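Local coordinates for protein GDP-L-fucose synthase (Campylobacter jejuni subsp. jejuni serotype O:2, PDB 7M13) that makes GDP-D-glycero-L-gluco-heptose for the capsular polysaccharide, as an NADPH-binding oxidoreductase of the epimerase/dehydratase family with a Rossmann fold, at residues 17-22 with 168-173; 21-26 with 249-254; 27-30 with 35-38. All coordinates share one frame; numbering follows the deposited sequence. Where two conformers were deposited one is given.

In the fold
All three interactions use helix 19-30, from its cofactor end to its far end. Interaction 1 meets NADP directly, with both segments hydrogen-bonded to it. Interaction 2 shares Gly21 and Thr22 with interaction 1, their centres about 8 Å apart; Leu250 joins the two, its CD1 3.7 Å from Leu170 CD1 and its CD2 4.0 Å from Ala20 CB. The centres of interactions 2 and 3 are about 10 Å apart, and Val25 bridges them, with CG1 4.0 Å from Leu36 CD1. At nearest atoms, the Leu24 side chain is about 8 Å from NADP and that of Leu28 about 13 Å, so the contacts recede from the cofactor along the helix.

Interaction 1: residues 17-22 with 168-173; sequences KGTAGT and NNLYGT. With NAP (NADP nicotinamide-adenine-dinucleotide phosphate), chain E.
Thr19 and Leu170 supply the apolar part of this buried contact. Their side chains slide past each other in opposite directions, with Thr19 CG2 3.7 Å from Leu170 CD2; the same CD2 lies 4.0 Å from Ala20 CB. Leu170 CG stands anti to the backbone N (chi1 -173°), which turns the branch toward the start of helix 19-30 while CB rests 3.4 Å from the carboxamide carbon C7N of NADP. No hydrogen bond joins the segments directly; the cofactor spans them. Thr19 N donates to NADP O2A at 3.0 Å. Ala20 N donates to NADP O2N at 2.8 Å, almost straight (176°), so consecutive amides of the first helical turn grip both phosphates of the pyrophosphate. This is the glycine-rich GxxGxxG motif of an extended short-chain dehydrogenase, running from the loop into the helix, with Gly15, Gly18 and Gly21 as its glycines. Gly18, the N-cap residue, brings its CA within 3.3 Å of NADP O5B. Across the pocket, Leu170 N holds O7N of NADP at 2.9 Å (173°), which ties the nicotinamide carboxamide to strand 162-171. At the helix start, Gly18 O takes bonds from Thr22 N and, on the opposite face of its carbonyl plane, from Thr22 OG1 at 2.9 Å.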
# COMPACT_ATOMS: atom_id res chain seq x y z
N LYS B 17 -23.01 11.21 -1.25
CA LYS B 17 -24.30 10.48 -1.13
C LYS B 17 -24.19 9.29 -0.18
O LYS B 17 -25.21 8.68 0.14
CB LYS B 17 -24.81 10.05 -2.51
CG LYS B 17 -25.06 11.19 -3.49
CD LYS B 17 -26.16 12.10 -3.02
CE LYS B 17 -27.53 11.70 -3.55
NZ LYS B 17 -27.60 11.76 -5.03
N GLY B 18 -23.01 8.95 0.30
CA GLY B 18 -22.84 7.83 1.24
C GLY B 18 -23.20 8.24 2.66
O GLY B 18 -23.65 9.39 2.92
N THR B 19 -23.08 7.33 3.60
CA THR B 19 -23.56 7.57 4.98
C THR B 19 -22.79 8.75 5.61
O THR B 19 -23.40 9.70 6.13
CB THR B 19 -23.49 6.29 5.80
OG1 THR B 19 -24.36 5.35 5.15
CG2 THR B 19 -23.91 6.50 7.23
N ALA B 20 -21.46 8.69 5.60
CA ALA B 20 -20.61 9.75 6.18
C ALA B 20 -20.79 11.02 5.35
O ALA B 20 -20.89 12.08 5.95
CB ALA B 20 -19.16 9.31 6.23
N GLY B 21 -20.83 10.92 4.03
CA GLY B 21 -20.90 12.12 3.20
C GLY B 21 -22.20 12.86 3.45
O GLY B 21 -22.16 14.08 3.57
N THR B 22 -23.30 12.12 3.57
CA THR B 22 -24.61 12.78 3.79
C THR B 22 -24.57 13.49 5.14
O THR B 22 -25.07 14.62 5.25
CB THR B 22 -25.76 11.77 3.72
OG1 THR B 22 -25.80 11.20 2.41
CG2 THR B 22 -27.06 12.45 4.06
N ASN B 168 -14.40 1.71 13.09
CA ASN B 168 -14.77 0.29 12.91
C ASN B 168 -16.15 0.10 12.26
O ASN B 168 -16.22 -0.69 11.33
CB ASN B 168 -14.71 -0.43 14.26
CG ASN B 168 -13.27 -0.77 14.60
OD1 ASN B 168 -12.55 -1.28 13.74
ND2 ASN B 168 -12.89 -0.60 15.86
N ASN B 169 -17.21 0.71 12.78
CA ASN B 169 -18.58 0.47 12.25
C ASN B 169 -19.35 1.77 12.32
O ASN B 169 -19.50 2.33 13.40
CB ASN B 169 -19.39 -0.60 13.01
CG ASN B 169 -18.78 -1.97 12.93
OD1 ASN B 169 -18.87 -2.64 11.90
ND2 ASN B 169 -18.11 -2.36 14.01
N LEU B 170 -19.84 2.24 11.17
CA LEU B 170 -20.63 3.47 11.07
C LEU B 170 -22.10 3.09 11.05
O LEU B 170 -22.47 2.04 10.50
CB LEU B 170 -20.20 4.18 9.78
CG LEU B 170 -20.78 5.57 9.57
CD1 LEU B 170 -20.32 6.55 10.62
CD2 LEU B 170 -20.39 6.04 8.17
N TYR B 171 -22.90 3.94 11.65
CA TYR B 171 -24.37 3.93 11.47
C TYR B 171 -24.78 5.38 11.50
O TYR B 171 -23.95 6.25 11.67
CB TYR B 171 -25.04 3.04 12.52
CG TYR B 171 -25.15 3.63 13.90
CD1 TYR B 171 -24.04 3.80 14.72
CD2 TYR B 171 -26.37 4.05 14.41
CE1 TYR B 171 -24.12 4.38 15.98
CE2 TYR B 171 -26.47 4.59 15.69
CZ TYR B 171 -25.36 4.77 16.48
OH TYR B 171 -25.46 5.32 17.72
N GLY B 172 -26.04 5.69 11.30
CA GLY B 172 -26.41 7.11 11.46
C GLY B 172 -27.88 7.29 11.24
O GLY B 172 -28.56 6.28 11.05
N THR B 173 -28.33 8.53 11.25
CA THR B 173 -29.77 8.83 11.13
C THR B 173 -30.20 8.40 9.72
O THR B 173 -31.05 7.50 9.60
CB THR B 173 -30.00 10.30 11.49
OG1 THR B 173 -29.61 10.41 12.87
CG2 THR B 173 -31.43 10.74 11.29
PA NAP E . -20.62 4.59 1.65
O1A NAP E . -20.32 3.20 1.20
O2A NAP E . -21.95 4.82 2.33
O5B NAP E . -20.56 5.62 0.46
C5B NAP E . -19.46 5.63 -0.44
C4B NAP E . -19.76 6.66 -1.48
O4B NAP E . -18.60 6.75 -2.34
C3B NAP E . -20.96 6.33 -2.39
O3B NAP E . -21.88 7.41 -2.39
C2B NAP E . -20.32 6.05 -3.74
O2B NAP E . -21.10 6.50 -4.85
C1B NAP E . -19.06 6.90 -3.67
N9A NAP E . -18.04 6.42 -4.58
C8A NAP E . -17.44 5.19 -4.61
N7A NAP E . -16.64 5.01 -5.63
C5A NAP E . -16.73 6.19 -6.34
C6A NAP E . -16.13 6.61 -7.54
N6A NAP E . -15.32 5.85 -8.28
N1A NAP E . -16.45 7.85 -7.97
C2A NAP E . -17.28 8.61 -7.24
N3A NAP E . -17.91 8.31 -6.10
C4A NAP E . -17.59 7.07 -5.71
O3 NAP E . -19.44 5.08 2.61
PN NAP E . -19.46 5.23 4.19
O1N NAP E . -20.01 3.99 4.77
O2N NAP E . -20.11 6.53 4.48
O5D NAP E . -17.89 5.32 4.49
C5D NAP E . -17.23 6.56 4.55
C4D NAP E . -15.79 6.30 4.89
O4D NAP E . -15.70 5.70 6.21
C3D NAP E . -15.05 5.36 3.93
O3D NAP E . -13.68 5.75 3.78
C2D NAP E . -15.18 4.05 4.65
O2D NAP E . -14.24 3.07 4.23
C1D NAP E . -15.00 4.46 6.09
N1N NAP E . -15.54 3.44 7.02
C2N NAP E . -16.87 3.12 7.02
C3N NAP E . -17.33 2.12 7.81
C7N NAP E . -18.76 1.71 7.85
O7N NAP E . -19.13 0.91 8.73
N7N NAP E . -19.58 2.24 6.95
C4N NAP E . -16.43 1.43 8.71
C5N NAP E . -15.04 1.86 8.69
C6N NAP E . -14.65 2.75 7.83
P2B NAP E . -22.35 5.63 -5.38
O1X NAP E . -23.43 5.89 -4.36
O2X NAP E . -21.95 4.23 -5.52
O3X NAP E . -22.66 6.24 -6.76

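Interaction 2: residues 21-26 with 249-254; sequences GTALVE and DLADVA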
# COMPACT_ATOMS: atom_id res chain seq x y z
N GLY B 21 -20.83 10.92 4.03
CA GLY B 21 -20.90 12.12 3.20
C GLY B 21 -22.20 12.86 3.45
O GLY B 21 -22.16 14.08 3.57
N THR B 22 -23.30 12.12 3.57
CA THR B 22 -24.61 12.78 3.79
C THR B 22 -24.57 13.49 5.14
O THR B 22 -25.07 14.62 5.25
CB THR B 22 -25.76 11.77 3.72
OG1 THR B 22 -25.80 11.20 2.41
CG2 THR B 22 -27.06 12.45 4.06
N ALA B 23 -24.05 12.84 6.20
CA ALA B 23 -23.94 13.44 7.53
C ALA B 23 -23.03 14.67 7.50
O ALA B 23 -23.32 15.66 8.18
CB ALA B 23 -23.43 12.42 8.53
N LEU B 24 -21.94 14.65 6.75
CA LEU B 24 -21.06 15.83 6.69
C LEU B 24 -21.78 16.99 6.00
O LEU B 24 -21.68 18.12 6.50
CB LEU B 24 -19.76 15.47 5.96
CG LEU B 24 -18.73 14.81 6.85
CD1 LEU B 24 -17.73 14.07 5.97
CD2 LEU B 24 -18.05 15.83 7.73
N VAL B 25 -22.44 16.70 4.88
CA VAL B 25 -23.18 17.77 4.16
C VAL B 25 -24.17 18.40 5.14
O VAL B 25 -24.17 19.62 5.27
CB VAL B 25 -23.89 17.28 2.89
CG1 VAL B 25 -24.79 18.38 2.34
CG2 VAL B 25 -22.94 16.82 1.80
N GLU B 26 -24.98 17.59 5.82
CA GLU B 26 -26.04 18.15 6.72
C GLU B 26 -25.43 18.92 7.89
O GLU B 26 -25.95 20.00 8.26
CB GLU B 26 -26.96 17.04 7.21
CG GLU B 26 -27.84 16.50 6.10
CD GLU B 26 -28.69 15.31 6.52
OE1 GLU B 26 -28.43 14.74 7.62
OE2 GLU B 26 -29.58 14.93 5.72
N ASP B 249 -21.63 11.98 15.05
CA ASP B 249 -20.36 11.98 15.81
C ASP B 249 -19.19 11.93 14.82
O ASP B 249 -18.22 12.66 15.07
CB ASP B 249 -20.33 10.85 16.85
CG ASP B 249 -20.83 11.25 18.24
OD1 ASP B 249 -20.77 12.46 18.59
OD2 ASP B 249 -21.24 10.34 18.98
N LEU B 250 -19.27 11.15 13.75
CA LEU B 250 -18.22 11.14 12.71
C LEU B 250 -18.11 12.55 12.11
O LEU B 250 -17.00 13.10 12.01
CB LEU B 250 -18.51 10.09 11.64
CG LEU B 250 -17.47 10.06 10.54
CD1 LEU B 250 -17.39 8.68 9.92
CD2 LEU B 250 -17.75 11.11 9.48
N ALA B 251 -19.24 13.17 11.75
CA ALA B 251 -19.19 14.52 11.17
C ALA B 251 -18.59 15.49 12.18
O ALA B 251 -17.71 16.30 11.84
CB ALA B 251 -20.57 14.94 10.73
N ASP B 252 -19.00 15.40 13.45
CA ASP B 252 -18.48 16.32 14.50
C ASP B 252 -16.96 16.20 14.62
O ASP B 252 -16.29 17.23 14.68
CB ASP B 252 -19.05 16.05 15.90
CG ASP B 252 -20.44 16.60 16.13
OD1 ASP B 252 -20.91 17.34 15.24
OD2 ASP B 252 -21.02 16.30 17.21
N VAL B 253 -16.43 14.97 14.69
CA VAL B 253 -14.96 14.82 14.91
C VAL B 253 -14.24 15.21 13.61
O VAL B 253 -13.16 15.77 13.68
CB VAL B 253 -14.51 13.44 15.45
CG1 VAL B 253 -14.80 12.31 14.49
CG2 VAL B 253 -13.05 13.48 15.87
N ALA B 254 -14.83 14.94 12.45
CA ALA B 254 -14.21 15.36 11.18
C ALA B 254 -14.12 16.87 11.10
O ALA B 254 -13.05 17.43 10.75
CB ALA B 254 -14.96 14.75 10.02
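Leu24 meets Ala251 and Ala254 through a side chain whose CG lies anti to the carbonyl carbon, beside the backbone N (chi1 -84°), and whose second torsion (chi2 160°) sends CD2 across to the other helix. The CB of Leu24 does not face that helix, so the turn at the end of the side chain makes the contact. CD2 settles between two alanines one turn apart: it is 3.9 Å from Ala251 CA and 4.0 Å from Ala254 CB. Ala251 returns the approach with its methyl, which points at helix 19-30, Ala251 CB lying 3.8 Å from Ala23 O. That oxygen also accepts a hydrogen bond from Asn27 ND2, and the Asn27 side chain packs on Ala251 as well. Next to Ala23 O, the methyls Ala23 CB and Ala251 CB stand 4.4 Å apart. With such small residues in the interface the backbones can come close: Leu24 CA is 5.0 Å from Ala251 CA, and the axes of segments 21-26 and 249-254 approach to 8.7 Å and cross at -61°. No hydrogen bond crosses between the segments; the side chains that meet are apolar, and all four touching residues are buried. Around the contact, Leu250 packs on Leu167 and Phe109 of the sheet, and Ala254 also rests on Phe109. Helix 19-30, following the first strand, and helix 247-260, following strand 241-246, thus pack together against the sheet in the manner of a Rossmann fold.

Interaction 3: residues 27-30 with 35-38; sequences NLQK and NLVL
Leu36 reaches from its strand to two consecutive helix residues and divides its methyls between them. CD2 lies 4.2 Å from Leu28 CD1, a plain apolar meeting of branch ends. CD1 goes to Gln29, where it is 4.0 Å from both CG and NE2. Gln29 CG stands beside the backbone N (chi1 -76°) and the chain is extended beyond it (chi2 172°), which carries the aliphatic part and the amide past the leucine methyl; the two side chains cross obliquely. No hydrogen bond links the segments, and the backbones stay well separated, Gln29 CA being 8.7 Å from Leu36 CA. Burial falls off from Leu28, which is enclosed, to Gln29 at the surface. In the next shell, Leu28 is packed by Ile13 and by Phe33 of the loop that follows the helix, and Leu36 by Ile11. Backbone hydrogen bonds of Asn35 and Val37 with Ile11 set the strand in place beside its parallel neighbour. The contact thus closes the first beta-alpha-beta unit of the Rossmann fold: strand 11-14, helix 19-30 and strand 36-37. Leu28 continues onto Ile255 of helix 247-260, while Val37 packs on Phe55 of helix 49-59.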
# COMPACT_ATOMS: atom_id res chain seq x y z
N ASN B 27 -24.41 18.39 8.55
CA ASN B 27 -23.78 19.00 9.73
C ASN B 27 -23.03 20.29 9.32
O ASN B 27 -23.11 21.28 10.05
CB ASN B 27 -22.86 18.01 10.42
CG ASN B 27 -23.64 17.16 11.38
OD1 ASN B 27 -23.94 17.63 12.47
ND2 ASN B 27 -24.08 15.98 10.95
N LEU B 28 -22.37 20.32 8.17
CA LEU B 28 -21.71 21.56 7.69
C LEU B 28 -22.79 22.64 7.42
O LEU B 28 -22.58 23.73 7.91
CB LEU B 28 -20.91 21.23 6.43
CG LEU B 28 -19.61 20.49 6.72
CD1 LEU B 28 -19.09 19.88 5.45
CD2 LEU B 28 -18.58 21.41 7.36
N GLN B 29 -23.85 22.29 6.70
CA GLN B 29 -24.93 23.28 6.38
C GLN B 29 -25.48 23.82 7.71
O GLN B 29 -25.69 25.06 7.85
CB GLN B 29 -25.96 22.64 5.46
CG GLN B 29 -25.45 22.52 4.04
CD GLN B 29 -26.34 21.72 3.12
OE1 GLN B 29 -27.13 20.88 3.55
NE2 GLN B 29 -26.14 21.92 1.83
N LYS B 30 -25.69 22.96 8.69
CA LYS B 30 -26.34 23.38 9.97
C LYS B 30 -25.46 24.40 10.71
O LYS B 30 -25.98 25.17 11.55
CB LYS B 30 -26.66 22.16 10.84
CG LYS B 30 -27.32 22.52 12.17
CD LYS B 30 -27.33 21.41 13.21
CE LYS B 30 -28.28 21.72 14.35
NZ LYS B 30 -28.93 20.48 14.83
N ASN B 35 -20.80 26.68 1.28
CA ASN B 35 -20.06 26.79 -0.00
C ASN B 35 -19.46 25.41 -0.32
O ASN B 35 -18.23 25.25 -0.28
CB ASN B 35 -18.97 27.84 0.04
CG ASN B 35 -18.35 28.12 -1.31
OD1 ASN B 35 -18.89 27.70 -2.34
ND2 ASN B 35 -17.22 28.81 -1.28
N LEU B 36 -20.33 24.45 -0.54
CA LEU B 36 -19.94 23.04 -0.75
C LEU B 36 -19.87 22.76 -2.23
O LEU B 36 -20.66 23.30 -3.04
CB LEU B 36 -20.94 22.12 -0.07
CG LEU B 36 -21.22 22.40 1.40
CD1 LEU B 36 -22.18 21.37 1.96
CD2 LEU B 36 -19.96 22.50 2.25
N VAL B 37 -18.98 21.85 -2.60
CA VAL B 37 -18.95 21.35 -4.00
C VAL B 37 -19.11 19.85 -3.90
O VAL B 37 -18.39 19.20 -3.07
CB VAL B 37 -17.71 21.83 -4.78
CG1 VAL B 37 -16.41 21.49 -4.09
CG2 VAL B 37 -17.73 21.30 -6.21
N LEU B 38 -20.09 19.34 -4.62
CA LEU B 38 -20.61 17.97 -4.52
C LEU B 38 -20.69 17.41 -5.94
O LEU B 38 -21.24 18.08 -6.81
CB LEU B 38 -21.98 18.00 -3.84
CG LEU B 38 -22.07 18.73 -2.50
CD1 LEU B 38 -23.52 18.77 -2.04
CD2 LEU B 38 -21.19 18.08 -1.43